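Long-range contact in DUF1611 domain-containing protein (Anabaena variabilis, PDB 2OBN), which is of unknown function but pairs a Rossmann-like domain with a P-loop domain of the kind found in nucleotide-binding NTPases: residues G303-A309 / P330-R336. The protein carries 2 engineered substitutions. Residues are numbered along the deposited sequence; the frame is centred on the assembly and turned at random.
Sequences GIALNTA and PCTDVVR
Thr-308 and Asp-333 meet where two parallel strands end. Thr-308 OG1 donates to Asp-333 OD2 over 2.7 Å, using the anti lone pair of that oxygen. The backbone N of Thr-308 reaches the same OD2 at 3.1 Å, from above the carboxylate plane. One threonine therefore grips one carboxylate oxygen twice. Arg-336 adds a third link: its NH1 donates to Thr-308 OG1 at 3.2 Å, with the hydroxyl slightly tilted from the guanidinium plane. Thr-308 OG1 sits between its backbone N and carbonyl carbon (chi1 67°), which lets it serve both charged side chains. The extended Arg-336 chain crosses the threonine at about a right angle, and its NH1 also bonds Leu-311 O.

The other carboxylate oxygen works within its own segment. Asp-333 is an N-cap: OD1 accepts from Arg-336 N at 3.1 Å and, weakly, from Val-335 N. With an alanine here, the hydroxyl and backbone N of Thr-308 and the two capped N-H groups of the first turn would probably lose their acceptor.

Behind this, the strands pair through backbone bonds. Ile-304 N donates to Pro-330 O at 2.9 Å, and Leu-306 N to Thr-332 O at 3.0 Å. The return bond, Thr-332 N to Ile-304 O, is weak. Cys-331 SG packs on Leu-306 CB at 3.8 Å, on the face covered by helix 313-327. Ala-305 and Val-334 touch helices 166-179 and 340-347.

Strand 301-307, helix 313-327 and strand 331-332 form a beta-alpha-beta unit, which ends the parallel sheet of the P-loop domain. Asn-307 OD1 closes an Asx turn on Ala-309 N, while its ND2 bonds Ile-164 O. The shared aspartate thus ties the turn leaving one strand to the helix start following the other, and the nearby guanidinium probably helps balance its buried charge.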
loop_
_atom_site.group_PDB
_atom_site.type_symbol
_atom_site.label_atom_id
_atom_site.label_comp_id
_atom_site.label_asym_id
_atom_site.label_seq_id
_atom_site.Cartn_x
_atom_site.Cartn_y
_atom_site.Cartn_z
ATOM N N GLY B 303 -0.168 9.892 -23.599
ATOM C CA GLY B 303 0.144 11.297 -23.712
ATOM C C GLY B 303 0.597 11.856 -22.384
ATOM O O GLY B 303 0.522 11.198 -21.336
ATOM N N ILE B 304 1.061 13.091 -22.430
ATOM C CA ILE B 304 1.589 13.747 -21.273
ATOM C C ILE B 304 0.798 15.008 -20.977
ATOM O O ILE B 304 0.581 15.824 -21.864
ATOM C CB ILE B 304 3.103 14.038 -21.497
ATOM C CG1 ILE B 304 3.858 12.700 -21.560
ATOM C CG2 ILE B 304 3.670 14.925 -20.368
ATOM C CD1 ILE B 304 5.266 12.790 -21.983
ATOM N N ALA B 305 0.343 15.134 -19.728
ATOM C CA ALA B 305 -0.326 16.338 -19.235
ATOM C C ALA B 305 0.740 17.195 -18.515
ATOM O O ALA B 305 1.124 16.931 -17.374
ATOM C CB ALA B 305 -1.453 15.992 -18.322
ATOM N N LEU B 306 1.201 18.231 -19.198
ATOM C CA LEU B 306 2.269 19.074 -18.698
ATOM C C LEU B 306 1.747 20.241 -17.861
ATOM O O LEU B 306 0.983 21.067 -18.355
ATOM C CB LEU B 306 3.078 19.590 -19.896
ATOM C CG LEU B 306 4.466 20.154 -19.637
ATOM C CD1 LEU B 306 5.437 19.100 -19.082
ATOM C CD2 LEU B 306 5.009 20.738 -20.943
ATOM N N ASN B 307 2.153 20.300 -16.592
ATOM C CA ASN B 307 1.765 21.403 -15.721
ATOM C C ASN B 307 2.767 22.529 -15.979
ATOM O O ASN B 307 3.946 22.425 -15.613
ATOM C CB ASN B 307 1.718 20.936 -14.254
ATOM C CG ASN B 307 1.313 22.045 -13.269
ATOM O OD1 ASN B 307 1.357 23.221 -13.586
ATOM N ND2 ASN B 307 0.936 21.647 -12.051
ATOM N N THR B 308 2.281 23.583 -16.645
ATOM C CA THR B 308 3.077 24.753 -17.006
ATOM C C THR B 308 2.622 26.027 -16.298
ATOM O O THR B 308 3.035 27.110 -16.680
ATOM C CB THR B 308 2.957 25.048 -18.520
ATOM O OG1 THR B 308 1.617 25.472 -18.827
ATOM C CG2 THR B 308 3.338 23.833 -19.379
ATOM N N ALA B 309 1.812 25.906 -15.246
ATOM C CA ALA B 309 1.223 27.082 -14.574
ATOM C C ALA B 309 2.198 28.181 -14.170
ATOM O O ALA B 309 1.852 29.371 -14.173
ATOM C CB ALA B 309 0.398 26.636 -13.362
ATOM N N PRO B 330 1.524 12.750 -27.711
ATOM C CA PRO B 330 0.662 13.919 -27.595
ATOM C C PRO B 330 0.836 14.612 -26.243
ATOM O O PRO B 330 1.066 13.944 -25.230
ATOM C CB PRO B 330 -0.742 13.329 -27.682
ATOM C CG PRO B 330 -0.582 12.064 -28.406
ATOM C CD PRO B 330 0.753 11.536 -28.044
ATOM N N CYS B 331 0.724 15.933 -26.215
ATOM C CA CYS B 331 0.949 16.656 -24.968
ATOM C C CYS B 331 0.383 18.045 -24.946
ATOM O O CYS B 331 0.459 18.778 -25.927
ATOM C CB CYS B 331 2.449 16.774 -24.682
ATOM S SG CYS B 331 2.878 17.899 -23.290
ATOM N N THR B 332 -0.180 18.396 -23.799
ATOM C CA THR B 332 -0.636 19.754 -23.556
ATOM C C THR B 332 -0.835 19.955 -22.065
ATOM O O THR B 332 -0.762 19.010 -21.285
ATOM C CB THR B 332 -1.968 20.080 -24.290
ATOM O OG1 THR B 332 -2.225 21.496 -24.211
ATOM C CG2 THR B 332 -3.136 19.321 -23.664
ATOM N N ASP B 333 -1.070 21.210 -21.692
ATOM C CA ASP B 333 -1.483 21.573 -20.341
ATOM C C ASP B 333 -3.017 21.582 -20.462
ATOM O O ASP B 333 -3.595 22.486 -21.080
ATOM C CB ASP B 333 -0.917 22.939 -19.953
ATOM C CG ASP B 333 -1.242 23.313 -18.527
ATOM O OD1 ASP B 333 -2.289 22.856 -18.025
ATOM O OD2 ASP B 333 -0.465 24.065 -17.913
ATOM N N VAL B 334 -3.673 20.574 -19.897
ATOM C CA VAL B 334 -5.133 20.434 -20.047
ATOM C C VAL B 334 -5.963 21.485 -19.306
ATOM O O VAL B 334 -7.100 21.793 -19.696
ATOM C CB VAL B 334 -5.625 19.005 -19.674
ATOM C CG1 VAL B 334 -4.848 17.961 -20.462
ATOM C CG2 VAL B 334 -5.518 18.735 -18.178
ATOM N N VAL B 335 -5.393 22.019 -18.236
ATOM C CA VAL B 335 -6.036 23.060 -17.447
ATOM C C VAL B 335 -5.957 24.356 -18.239
ATOM O O VAL B 335 -6.946 25.072 -18.412
ATOM C CB VAL B 335 -5.324 23.222 -16.076
ATOM C CG1 VAL B 335 -5.802 24.467 -15.321
ATOM C CG2 VAL B 335 -5.518 21.963 -15.230
ATOM N N ARG B 336 -4.766 24.615 -18.762
ATOM C CA ARG B 336 -4.477 25.855 -19.476
ATOM C C ARG B 336 -5.012 25.950 -20.897
ATOM O O ARG B 336 -5.505 27.010 -21.301
ATOM C CB ARG B 336 -2.964 26.044 -19.493
ATOM C CG ARG B 336 -2.485 27.378 -19.954
ATOM C CD ARG B 336 -1.049 27.564 -19.511
ATOM N NE ARG B 336 -0.648 28.962 -19.573
ATOM C CZ ARG B 336 0.489 29.444 -19.084
ATOM N NH1 ARG B 336 1.374 28.642 -18.485
ATOM N NH2 ARG B 336 0.736 30.740 -19.197
#